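Penicillin-binding protein 1A (Mycobacterium tuberculosis, PDB 5CXW) builds the mycobacterial cell wall, polymerising glycan strands with one domain and cross-linking their peptides with a penicillin-sensitive transpeptidase domain, the part held in this chain. Local coordinates at residues Ala268-Glu271 against Pro272-Gly275. Residues are numbered along the deposited sequence; the frame is centred on the assembly and turned at random.
Sequences AAME and PIAG
Ile-273 N donates to Met-270 O at 3.0 Å, an i to i+3 bond that carries the chain from helix 260-270 into the short helix 273-276. The bond is fairly straight at the hydrogen, 161°. The N-H comes in from above the carbonyl plane, 53° out of it. Pro-272 has no N-H to give, and its ring lies against the carbonyls of Ala-268 and Ala-269. Pro-272 CD is 3.4 Å from Ala-269 O and also close to Ala-268 O. Glu-271 CB packs beside the same ring carbon, and its chain is extended beyond CG. Ile-273 lies along the backbone of the first helix. A chi1 of -58° puts CG1 anti to the carbonyl carbon, and the extended chi2 carries CD1 to 3.8 Å from Met-270 CA. The side chains themselves only brush: Met-270 CG is 4.5 Å from Ile-273 CD1. This is a helix-to-helix turn within the transpeptidase domain, whose family belongs to the beta-lactamase clan. Ala-269 and Met-270 face the helical part of the domain, reaching Leu-104 and Val-101 of helix 100-109 and Leu-147 of helix 143-149. Met-270 and Ile-273 also touch Lys-291 on strand 289-296. The Ile-273 side chain sits about 9 Å from that of Ser-97, the probable acyl-ester nucleophile, and about 7 Å from the bound penicillin V-derived ligand, so the turn lies close to the active site. Two waters bridge Glu-271 O to the next amides. One lies on Glu-271 O and accepts from Ala-274 N at 2.8 Å. The other donates to Glu-271 O and accepts from Gly-275 N at 3.0 Å.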
loop_
_atom_site.group_PDB
_atom_site.type_symbol
_atom_site.label_atom_id
_atom_site.label_comp_id
_atom_site.label_asym_id
_atom_site.label_seq_id
_atom_site.Cartn_x
_atom_site.Cartn_y
_atom_site.Cartn_z
ATOM N N ALA A 268 -7.282 -12.242 6.754
ATOM C CA ALA A 268 -8.598 -12.821 6.722
ATOM C C ALA A 268 -9.647 -11.684 6.522
ATOM O O ALA A 268 -10.611 -11.873 5.781
ATOM C CB ALA A 268 -8.880 -13.642 7.963
ATOM N N ALA A 269 -9.507 -10.602 7.247
ATOM C CA ALA A 269 -10.435 -9.454 7.064
ATOM C C ALA A 269 -10.439 -8.842 5.697
ATOM O O ALA A 269 -11.500 -8.355 5.224
ATOM C CB ALA A 269 -10.149 -8.392 8.119
ATOM N N MET A 270 -9.271 -8.873 5.034
ATOM C CA MET A 270 -9.052 -8.252 3.721
ATOM C C MET A 270 -9.435 -9.165 2.564
ATOM O O MET A 270 -9.587 -8.688 1.440
ATOM C CB MET A 270 -7.600 -7.816 3.556
ATOM C CG MET A 270 -7.301 -6.701 4.505
ATOM S SD MET A 270 -5.538 -6.322 4.568
ATOM C CE MET A 270 -5.332 -5.634 2.906
ATOM N N GLU A 271 -9.563 -10.456 2.830
ATOM C CA GLU A 271 -9.832 -11.435 1.720
ATOM C C GLU A 271 -11.021 -11.091 0.860
ATOM O O GLU A 271 -10.926 -11.204 -0.351
ATOM C CB GLU A 271 -9.953 -12.850 2.233
ATOM C CG GLU A 271 -8.623 -13.537 2.452
ATOM C CD GLU A 271 -8.794 -14.986 2.899
ATOM O OE1 GLU A 271 -8.944 -15.209 4.092
ATOM O OE2 GLU A 271 -8.794 -15.895 2.074
ATOM N N PRO A 272 -12.151 -10.647 1.464
ATOM C CA PRO A 272 -13.338 -10.425 0.615
ATOM C C PRO A 272 -13.283 -9.092 -0.162
ATOM O O PRO A 272 -14.252 -8.725 -0.839
ATOM C CB PRO A 272 -14.491 -10.361 1.611
ATOM C CG PRO A 272 -13.893 -10.147 2.942
ATOM C CD PRO A 272 -12.475 -10.670 2.912
ATOM N N ILE A 273 -12.273 -8.247 0.143
ATOM C CA ILE A 273 -12.350 -6.834 -0.314
ATOM C C ILE A 273 -12.103 -6.634 -1.805
ATOM O O ILE A 273 -12.742 -5.793 -2.371
ATOM C CB ILE A 273 -11.490 -5.897 0.596
ATOM C CG1 ILE A 273 -12.003 -6.032 2.024
ATOM C CG2 ILE A 273 -11.455 -4.459 0.090
ATOM C CD1 ILE A 273 -11.251 -5.177 3.053
ATOM N N ALA A 274 -11.250 -7.400 -2.472
ATOM C CA ALA A 274 -11.112 -7.191 -3.921
ATOM C C ALA A 274 -12.475 -7.379 -4.656
ATOM O O ALA A 274 -12.866 -6.616 -5.523
ATOM C CB ALA A 274 -10.058 -8.132 -4.459
ATOM N N GLY A 275 -13.176 -8.419 -4.267
ATOM C CA GLY A 275 -14.505 -8.670 -4.821
ATOM C C GLY A 275 -15.565 -7.681 -4.419
ATOM O O GLY A 275 -16.339 -7.236 -5.237
HETATM O O HOH W 1 -9.248 -9.240 -1.634
HETATM O O HOH W 2 -12.235 -10.795 -2.764
#